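Local structure of meso-diaminopimelate dehydrogenase (Clostridium tetani, 3WGY) at residues D307-F310 with S311-S314; S281-L284 with V285-R289; S314-T317 with P318-R322. The protein catalyses, as its family does, the reversible NADP-dependent oxidative deamination of the D-centre of meso-2,6-diaminopimelate, and here binds 4-methyl-2-oxovalerate. The protein carries 6 engineered substitutions. All coordinates share one frame; numbering follows the deposited sequence.

Contact 1 of 3, residues D307-F310 with S311-S314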
ATOM      1  N   ASP B 307      -7.714   8.700  -6.605  1.00 34.00           N
ATOM      2  CA  ASP B 307      -8.941   9.296  -6.067  1.00 33.75           C
ATOM      3  C   ASP B 307      -9.874   8.308  -5.380  1.00 32.90           C
ATOM      4  O   ASP B 307     -10.909   8.713  -4.857  1.00 34.31           O
ATOM      5  CB  ASP B 307      -9.774   9.938  -7.187  1.00 32.79           C
ATOM      6  CG  ASP B 307      -8.958  10.798  -8.117  1.00 34.24           C
ATOM      7  OD1 ASP B 307      -8.319  11.752  -7.638  1.00 33.30           O
ATOM      8  OD2 ASP B 307      -8.967  10.517  -9.337  1.00 34.73           O
ATOM      9  N   ILE B 308      -9.527   7.027  -5.375  1.00 32.49           N
ATOM     10  CA  ILE B 308     -10.416   6.018  -4.804  1.00 33.44           C
ATOM     11  C   ILE B 308      -9.987   5.372  -3.486  1.00 32.60           C
ATOM     12  O   ILE B 308      -8.948   4.732  -3.406  1.00 31.32           O
ATOM     13  CB  ILE B 308     -10.644   4.884  -5.828  1.00 34.62           C
ATOM     14  CG1 ILE B 308     -11.145   5.467  -7.151  1.00 34.66           C
ATOM     15  CG2 ILE B 308     -11.643   3.882  -5.286  1.00 35.83           C
ATOM     16  CD1 ILE B 308     -11.225   4.440  -8.263  1.00 31.70           C
ATOM     17  N   PRO B 309     -10.814   5.514  -2.440  1.00 31.40           N
ATOM     18  CA  PRO B 309     -10.523   4.940  -1.120  1.00 31.34           C
ATOM     19  C   PRO B 309     -10.482   3.424  -1.279  1.00 28.30           C
ATOM     20  O   PRO B 309     -11.273   2.853  -2.038  1.00 26.94           O
ATOM     21  CB  PRO B 309     -11.718   5.396  -0.272  1.00 32.15           C
ATOM     22  CG  PRO B 309     -12.191   6.632  -0.972  1.00 33.24           C
ATOM     23  CD  PRO B 309     -12.093   6.236  -2.421  1.00 31.69           C
ATOM     24  N   PHE B 310      -9.565   2.774  -0.575  1.00 28.74           N
ATOM     25  CA  PHE B 310      -9.442   1.325  -0.680  1.00 30.14           C
ATOM     26  C   PHE B 310     -10.726   0.598  -0.269  1.00 29.46           C
ATOM     27  O   PHE B 310     -10.990  -0.507  -0.734  1.00 29.12           O
ATOM     28  CB  PHE B 310      -8.267   0.829   0.163  1.00 30.29           C
ATOM     29  CG  PHE B 310      -6.919   1.064  -0.469  1.00 30.82           C
ATOM     30  CD1 PHE B 310      -6.775   1.924  -1.553  1.00 28.82           C
ATOM     31  CD2 PHE B 310      -5.789   0.438   0.040  1.00 28.99           C
ATOM     32  CE1 PHE B 310      -5.522   2.157  -2.116  1.00 30.97           C
ATOM     33  CE2 PHE B 310      -4.532   0.663  -0.517  1.00 27.85           C
ATOM     34  CZ  PHE B 310      -4.395   1.521  -1.592  1.00 27.95           C
ATOM     35  N   SER B 311     -11.533   1.225   0.581  1.00 29.29           N
ATOM     36  CA  SER B 311     -12.786   0.608   1.026  1.00 31.48           C
ATOM     37  C   SER B 311     -13.692   0.199  -0.143  1.00 31.60           C
ATOM     38  O   SER B 311     -14.418  -0.795  -0.054  1.00 31.06           O
ATOM     39  CB  SER B 311     -13.553   1.563   1.942  1.00 31.22           C
ATOM     40  OG  SER B 311     -13.885   2.758   1.260  1.00 36.13           O
ATOM     41  N   TYR B 312     -13.653   0.961  -1.233  1.00 31.19           N
ATOM     42  CA  TYR B 312     -14.487   0.661  -2.394  1.00 31.22           C
ATOM     43  C   TYR B 312     -14.083  -0.595  -3.164  1.00 33.02           C
ATOM     44  O   TYR B 312     -14.864  -1.108  -3.962  1.00 32.28           O
ATOM     45  CB  TYR B 312     -14.499   1.845  -3.358  1.00 32.07           C
ATOM     46  CG  TYR B 312     -15.341   3.014  -2.901  1.00 34.39           C
ATOM     47  CD1 TYR B 312     -14.991   3.762  -1.777  1.00 36.25           C
ATOM     48  CD2 TYR B 312     -16.488   3.379  -3.603  1.00 37.06           C
ATOM     49  CE1 TYR B 312     -15.765   4.851  -1.366  1.00 37.85           C
ATOM     50  CE2 TYR B 312     -17.269   4.461  -3.204  1.00 39.04           C
ATOM     51  CZ  TYR B 312     -16.903   5.195  -2.085  1.00 39.78           C
ATOM     52  OH  TYR B 312     -17.668   6.275  -1.703  1.00 39.89           O
ATOM     53  N   LEU B 313     -12.867  -1.085  -2.927  1.00 32.66           N
ATOM     54  CA  LEU B 313     -12.361  -2.279  -3.604  1.00 32.50           C
ATOM     55  C   LEU B 313     -12.872  -3.566  -2.965  1.00 34.57           C
ATOM     56  O   LEU B 313     -12.697  -4.658  -3.515  1.00 34.81           O
ATOM     57  CB  LEU B 313     -10.836  -2.291  -3.571  1.00 32.00           C
ATOM     58  CG  LEU B 313     -10.089  -1.115  -4.203  1.00 29.54           C
ATOM     59  CD1 LEU B 313      -8.596  -1.298  -3.947  1.00 28.88           C
ATOM     60  CD2 LEU B 313     -10.385  -1.054  -5.708  1.00 28.32           C
ATOM     61  N   SER B 314     -13.506  -3.435  -1.807  1.00 33.89           N
ATOM     62  CA  SER B 314     -14.011  -4.596  -1.092  1.00 35.57           C
ATOM     63  C   SER B 314     -15.529  -4.731  -1.109  1.00 36.09           C
ATOM     64  O   SER B 314     -16.252  -3.740  -1.105  1.00 34.86           O
ATOM     65  CB  SER B 314     -13.534  -4.549   0.361  1.00 34.36           C
ATOM     66  OG  SER B 314     -14.121  -5.596   1.116  1.00 35.86           O
TER
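With CG of Tyr312 set anti to its own carbonyl carbon (chi1 -75°), the phenol ring swings back along the chain and lies beside the ring of Pro309, both side chains pointing the same way. Pro309 CD comes within 3.9 Å of Tyr312 CD1, and Pro309 CG lies 4.0 Å from Tyr312 CE1, so the puckered proline ring offers a rigid, compact flank along one side of the phenol. Ile308 reaches the base of the same side chain from a different direction: its CG2 branch, anti to the backbone N, sits 4.0 Å from Tyr312 CB, the two side chains crossing at about a right angle. The backbone beneath makes a short 3-10 turn, held by i to i+3 bonds from Tyr312 N to Pro309 O (3.1 Å) and from Leu313 N to Phe310 O (2.9 Å). Proline suits the start of such a turn, where its missing N-H costs nothing. Leu313 CB packs 3.4 Å from Phe310 O. The Phe310 ring meets Phe310 of the second subunit, while Tyr312 OH is hydrogen-bonded to Glu297.

Contact 2 of 3, residues S281-L284 with V285-R289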
ATOM      1  N   SER B 281      -5.475  -8.239 -14.458  1.00 30.89           N
ATOM      2  CA  SER B 281      -6.898  -8.539 -14.582  1.00 31.26           C
ATOM      3  C   SER B 281      -7.618  -8.514 -13.235  1.00 31.86           C
ATOM      4  O   SER B 281      -8.743  -8.015 -13.134  1.00 32.30           O
ATOM      5  CB  SER B 281      -7.090  -9.908 -15.232  1.00 32.33           C
ATOM      6  OG  SER B 281      -6.666  -9.886 -16.578  1.00 34.07           O
ATOM      7  N   SER B 282      -6.981  -9.064 -12.204  1.00 31.66           N
ATOM      8  CA  SER B 282      -7.584  -9.078 -10.873  1.00 32.09           C
ATOM      9  C   SER B 282      -7.735  -7.653 -10.376  1.00 31.00           C
ATOM     10  O   SER B 282      -8.735  -7.305  -9.746  1.00 30.13           O
ATOM     11  CB  SER B 282      -6.718  -9.859  -9.882  1.00 31.11           C
ATOM     12  OG  SER B 282      -6.746 -11.235 -10.173  1.00 37.06           O
ATOM     13  N   VAL B 283      -6.728  -6.833 -10.651  1.00 26.92           N
ATOM     14  CA  VAL B 283      -6.764  -5.451 -10.234  1.00 26.79           C
ATOM     15  C   VAL B 283      -7.914  -4.769 -10.968  1.00 28.62           C
ATOM     16  O   VAL B 283      -8.708  -4.039 -10.363  1.00 27.30           O
ATOM     17  CB  VAL B 283      -5.433  -4.722 -10.566  1.00 27.93           C
ATOM     18  CG1 VAL B 283      -5.570  -3.237 -10.270  1.00 26.07           C
ATOM     19  CG2 VAL B 283      -4.283  -5.337  -9.747  1.00 27.79           C
ATOM     20  N   LEU B 284      -8.011  -5.024 -12.272  1.00 28.69           N
ATOM     21  CA  LEU B 284      -9.080  -4.422 -13.068  1.00 29.54           C
ATOM     22  C   LEU B 284     -10.447  -4.771 -12.482  1.00 27.70           C
ATOM     23  O   LEU B 284     -11.307  -3.899 -12.322  1.00 29.03           O
ATOM     24  CB  LEU B 284      -8.996  -4.883 -14.532  1.00 31.90           C
ATOM     25  CG  LEU B 284      -7.865  -4.260 -15.365  1.00 33.59           C
ATOM     26  CD1 LEU B 284      -7.812  -4.904 -16.754  1.00 31.13           C
ATOM     27  CD2 LEU B 284      -8.103  -2.760 -15.479  1.00 30.94           C
ATOM     28  N   VAL B 285     -10.642  -6.041 -12.155  1.00 28.60           N
ATOM     29  CA  VAL B 285     -11.907  -6.486 -11.589  1.00 26.56           C
ATOM     30  C   VAL B 285     -12.220  -5.815 -10.254  1.00 28.47           C
ATOM     31  O   VAL B 285     -13.337  -5.336 -10.056  1.00 30.65           O
ATOM     32  CB  VAL B 285     -11.926  -8.008 -11.397  1.00 28.31           C
ATOM     33  CG1 VAL B 285     -13.210  -8.428 -10.676  1.00 27.02           C
ATOM     34  CG2 VAL B 285     -11.833  -8.692 -12.757  1.00 31.15           C
ATOM     35  N   ALA B 286     -11.248  -5.776  -9.343  1.00 25.86           N
ATOM     36  CA  ALA B 286     -11.474  -5.155  -8.041  1.00 25.98           C
ATOM     37  C   ALA B 286     -11.897  -3.698  -8.197  1.00 26.41           C
ATOM     38  O   ALA B 286     -12.823  -3.227  -7.517  1.00 25.23           O
ATOM     39  CB  ALA B 286     -10.227  -5.243  -7.191  1.00 23.20           C
ATOM     40  N   TYR B 287     -11.218  -2.984  -9.089  1.00 26.49           N
ATOM     41  CA  TYR B 287     -11.544  -1.586  -9.328  1.00 28.96           C
ATOM     42  C   TYR B 287     -12.906  -1.420 -10.002  1.00 31.51           C
ATOM     43  O   TYR B 287     -13.503  -0.345  -9.942  1.00 31.58           O
ATOM     44  CB  TYR B 287     -10.434  -0.912 -10.134  1.00 28.97           C
ATOM     45  CG  TYR B 287      -9.379  -0.320  -9.223  1.00 30.06           C
ATOM     46  CD1 TYR B 287      -9.567   0.932  -8.633  1.00 27.21           C
ATOM     47  CD2 TYR B 287      -8.252  -1.056  -8.857  1.00 28.87           C
ATOM     48  CE1 TYR B 287      -8.667   1.434  -7.691  1.00 29.38           C
ATOM     49  CE2 TYR B 287      -7.341  -0.563  -7.914  1.00 28.23           C
ATOM     50  CZ  TYR B 287      -7.561   0.679  -7.332  1.00 29.78           C
ATOM     51  OH  TYR B 287      -6.710   1.144  -6.353  1.00 28.49           O
ATOM     52  N   SER B 288     -13.406  -2.486 -10.623  1.00 32.95           N
ATOM     53  CA  SER B 288     -14.724  -2.431 -11.250  1.00 34.83           C
ATOM     54  C   SER B 288     -15.757  -2.306 -10.147  1.00 34.22           C
ATOM     55  O   SER B 288     -16.761  -1.614 -10.302  1.00 34.67           O
ATOM     56  CB  SER B 288     -15.007  -3.695 -12.062  1.00 33.78           C
ATOM     57  OG  SER B 288     -14.386  -3.603 -13.327  1.00 42.58           O
ATOM     58  N   ARG B 289     -15.503  -2.981  -9.030  1.00 34.90           N
ATOM     59  CA  ARG B 289     -16.415  -2.927  -7.898  1.00 32.35           C
ATOM     60  C   ARG B 289     -16.478  -1.494  -7.389  1.00 33.94           C
ATOM     61  O   ARG B 289     -17.549  -0.999  -7.046  1.00 32.30           O
ATOM     62  CB  ARG B 289     -15.947  -3.851  -6.767  1.00 30.92           C
ATOM     63  CG  ARG B 289     -16.869  -3.806  -5.547  1.00 29.03           C
ATOM     64  CD  ARG B 289     -16.489  -4.811  -4.470  1.00 31.51           C
ATOM     65  NE  ARG B 289     -16.547  -6.197  -4.934  1.00 29.81           N
ATOM     66  CZ  ARG B 289     -15.498  -6.903  -5.334  1.00 30.29           C
ATOM     67  NH1 ARG B 289     -14.282  -6.363  -5.331  1.00 32.36           N
ATOM     68  NH2 ARG B 289     -15.667  -8.151  -5.743  1.00 30.62           N
TER
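Val283 and Tyr287, one helical turn apart, stand side by side and point the same way. The CG1 branch of Val283 does the touching, 3.7 Å from Tyr287 CD2 and 4.0 Å from Tyr287 CE2, so the methyl sits against the CD2-CE2 side of the phenol. What puts it there is chi1 of 173°, which turns CG1 toward the carbonyl carbon and thus toward the following turn. Val283 O lies in the plane of the ring, at its edge, 3.4 Å from Tyr287 CD2, and the same oxygen takes the Tyr287 N-H in a nearly straight bond of 3.0 Å.

Val285 leans on the preceding turn in another way: its CG2 methyl comes 3.2 Å from Ser281 O, the carbonyl that also accepts from Val285 N. Ala286 brings a single methyl against Ser282 O, a small residue on the side where Ser137 of the second subunit packs; Ile138 of that subunit lies on Val283. Ser288 N bonds Val285 O at 2.9 Å and only weakly Leu284 O, while Ser288 OG, beside its own backbone N, folds back to donate to Leu284 O at 3.3 Å from above the carbonyl plane, giving that carbonyl a further donor.

All of this belongs to helix 276-296, which packs against the seven-stranded parallel sheet, consistent with a Rossmann-type dinucleotide-binding domain: Leu284 and Val285 lie on helix 14-23, Val285 also meets strand 29-36, and Leu284 and Ser288 face strand 65-68.

Contact 3 of 3, residues S314-T317 with P318-R322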
ATOM      1  N   SER B 314     -13.506  -3.435  -1.807  1.00 33.89           N
ATOM      2  CA  SER B 314     -14.011  -4.596  -1.092  1.00 35.57           C
ATOM      3  C   SER B 314     -15.529  -4.731  -1.109  1.00 36.09           C
ATOM      4  O   SER B 314     -16.252  -3.740  -1.105  1.00 34.86           O
ATOM      5  CB  SER B 314     -13.534  -4.549   0.361  1.00 34.36           C
ATOM      6  OG  SER B 314     -14.121  -5.596   1.116  1.00 35.86           O
ATOM      7  N   PRO B 315     -16.025  -5.975  -1.150  1.00 37.09           N
ATOM      8  CA  PRO B 315     -17.466  -6.229  -1.158  1.00 39.25           C
ATOM      9  C   PRO B 315     -18.015  -6.237   0.267  1.00 40.05           C
ATOM     10  O   PRO B 315     -19.220  -6.337   0.475  1.00 40.17           O
ATOM     11  CB  PRO B 315     -17.565  -7.597  -1.824  1.00 39.14           C
ATOM     12  CG  PRO B 315     -16.347  -8.290  -1.301  1.00 37.38           C
ATOM     13  CD  PRO B 315     -15.275  -7.214  -1.436  1.00 38.85           C
ATOM     14  N   LYS B 316     -17.123  -6.133   1.248  1.00 40.44           N
ATOM     15  CA  LYS B 316     -17.536  -6.130   2.648  1.00 39.71           C
ATOM     16  C   LYS B 316     -18.071  -4.760   3.059  1.00 40.29           C
ATOM     17  O   LYS B 316     -17.819  -3.755   2.397  1.00 39.48           O
ATOM     18  CB  LYS B 316     -16.364  -6.533   3.549  1.00 37.51           C
ATOM     19  CG  LYS B 316     -15.923  -7.973   3.346  1.00 36.90           C
ATOM     20  CD  LYS B 316     -14.644  -8.312   4.105  1.00 37.70           C
ATOM     21  CE  LYS B 316     -14.236  -9.771   3.856  1.00 36.96           C
ATOM     22  NZ  LYS B 316     -12.908 -10.148   4.439  1.00 39.19           N
ATOM     23  N   THR B 317     -18.830  -4.730   4.147  1.00 39.43           N
ATOM     24  CA  THR B 317     -19.388  -3.479   4.632  1.00 39.61           C
ATOM     25  C   THR B 317     -18.327  -2.757   5.451  1.00 38.89           C
ATOM     26  O   THR B 317     -17.369  -3.379   5.927  1.00 39.02           O
ATOM     27  CB  THR B 317     -20.574  -3.721   5.559  1.00 39.24           C
ATOM     28  OG1 THR B 317     -20.111  -4.399   6.733  1.00 37.15           O
ATOM     29  CG2 THR B 317     -21.641  -4.562   4.860  1.00 40.38           C
ATOM     30  N   PRO B 318     -18.488  -1.434   5.627  1.00 38.27           N
ATOM     31  CA  PRO B 318     -17.550  -0.610   6.396  1.00 38.34           C
ATOM     32  C   PRO B 318     -17.314  -1.173   7.793  1.00 37.34           C
ATOM     33  O   PRO B 318     -16.180  -1.213   8.264  1.00 35.04           O
ATOM     34  CB  PRO B 318     -18.241   0.745   6.426  1.00 38.90           C
ATOM     35  CG  PRO B 318     -18.871   0.789   5.074  1.00 38.48           C
ATOM     36  CD  PRO B 318     -19.497  -0.581   4.972  1.00 38.74           C
ATOM     37  N   GLU B 319     -18.386  -1.617   8.446  1.00 36.85           N
ATOM     38  CA  GLU B 319     -18.285  -2.188   9.785  1.00 36.61           C
ATOM     39  C   GLU B 319     -17.419  -3.433   9.808  1.00 35.55           C
ATOM     40  O   GLU B 319     -16.600  -3.606  10.710  1.00 35.49           O
ATOM     41  CB  GLU B 319     -19.662  -2.564  10.332  1.00 39.82           C
ATOM     42  CG  GLU B 319     -20.457  -1.426  10.921  1.00 45.12           C
ATOM     43  CD  GLU B 319     -21.727  -1.920  11.603  1.00 49.89           C
ATOM     44  OE1 GLU B 319     -22.660  -2.364  10.894  1.00 51.25           O
ATOM     45  OE2 GLU B 319     -21.780  -1.882  12.851  1.00 50.05           O
ATOM     46  N   GLU B 320     -17.621  -4.307   8.826  1.00 35.47           N
ATOM     47  CA  GLU B 320     -16.873  -5.560   8.716  1.00 36.70           C
ATOM     48  C   GLU B 320     -15.381  -5.317   8.525  1.00 35.63           C
ATOM     49  O   GLU B 320     -14.549  -6.042   9.072  1.00 35.37           O
ATOM     50  CB  GLU B 320     -17.400  -6.387   7.543  1.00 39.39           C
ATOM     51  CG  GLU B 320     -18.747  -7.050   7.799  1.00 44.13           C
ATOM     52  CD  GLU B 320     -19.298  -7.733   6.557  1.00 47.25           C
ATOM     53  OE1 GLU B 320     -20.104  -8.677   6.706  1.00 49.09           O
ATOM     54  OE2 GLU B 320     -18.934  -7.323   5.432  1.00 46.40           O
ATOM     55  N   LEU B 321     -15.052  -4.302   7.734  1.00 33.81           N
ATOM     56  CA  LEU B 321     -13.663  -3.960   7.482  1.00 34.57           C
ATOM     57  C   LEU B 321     -12.978  -3.460   8.754  1.00 34.64           C
ATOM     58  O   LEU B 321     -11.885  -3.915   9.089  1.00 34.66           O
ATOM     59  CB  LEU B 321     -13.574  -2.899   6.386  1.00 32.53           C
ATOM     60  CG  LEU B 321     -14.038  -3.348   4.996  1.00 29.77           C
ATOM     61  CD1 LEU B 321     -13.767  -2.237   3.988  1.00 32.48           C
ATOM     62  CD2 LEU B 321     -13.291  -4.610   4.594  1.00 31.46           C
ATOM     63  N   ARG B 322     -13.629  -2.539   9.463  1.00 34.17           N
ATOM     64  CA  ARG B 322     -13.077  -1.978  10.695  1.00 36.02           C
ATOM     65  C   ARG B 322     -12.902  -3.018  11.796  1.00 37.31           C
ATOM     66  O   ARG B 322     -12.018  -2.888  12.636  1.00 38.93           O
ATOM     67  CB  ARG B 322     -13.950  -0.829  11.212  1.00 34.85           C
ATOM     68  CG  ARG B 322     -13.945   0.419  10.327  1.00 31.35           C
ATOM     69  CD  ARG B 322     -14.637   1.596  11.015  1.00 34.64           C
ATOM     70  NE  ARG B 322     -16.083   1.415  11.147  1.00 34.88           N
ATOM     71  CZ  ARG B 322     -16.975   1.743  10.215  1.00 35.02           C
ATOM     72  NH1 ARG B 322     -18.269   1.533  10.435  1.00 33.95           N
ATOM     73  NH2 ARG B 322     -16.583   2.296   9.069  1.00 31.67           N
TER
HETATM   74  O   HOH W   1     -21.750  -5.063   8.926  1.00 48.25           O
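Thr317 and Glu320 grip each other by two reciprocal bonds. Thr317 N donates to Glu320 OE2 in a nearly straight bond of 2.9 Å, meeting the carboxylate oxygen on its anti side, 34° out of plane; in return Glu320 N donates to Thr317 OG1 at 3.3 Å. The threonine hydroxyl can do this because chi1 of 65° tucks OG1 between its own backbone N and carbonyl carbon, over the start of the helix. Glutamate has the length needed: its extended chain passes OG1, with CG 3.2 Å away, before the carboxylate turns to the N-H. Thr317 O in turn accepts from Leu321 N in the first i to i+4 bond, and Pro318 opens the first helical turn, where a residue lacking an N-H costs no helical bond. A water 2.8 Å from Thr317 OG1 adds a further partner for that oxygen.

Outside this shell, Lys316 crosses Glu320 at about a right angle, its CB 3.3 Å from Glu320 OE2, while its amine runs on to salt bridges with Glu324 and with Glu136 of the second subunit. Leu321 CD2 rests against both Lys316 CB and Ser314 OG (3.7 Å to the latter). That hydroxyl accepts from Lys316 N, closing an ST turn just ahead of the cap. The Thr317-Glu320 pair is a capping box, with Thr317 as N-cap, at the start of helix 318-324.

Overall arrangement
Contact 2 comes first along the chain, inside helix 276-296; contact 1 follows in the loop after strand 301-303, and contact 3 takes over from it at Ser314, the residue they share, and runs into helix 318-324. The centres of contacts 1 and 2 and of contacts 1 and 3 are each about 11 Å apart, those of contacts 2 and 3 about 17 Å. Arg289 ties them together, its CD packing on Ser314 and Pro315 and its NH1 making a weak hydrogen bond to Leu313 O. All three touch the second subunit: residues 312-315 pack against helix 276-296, and both stretches contribute to the subunit interface.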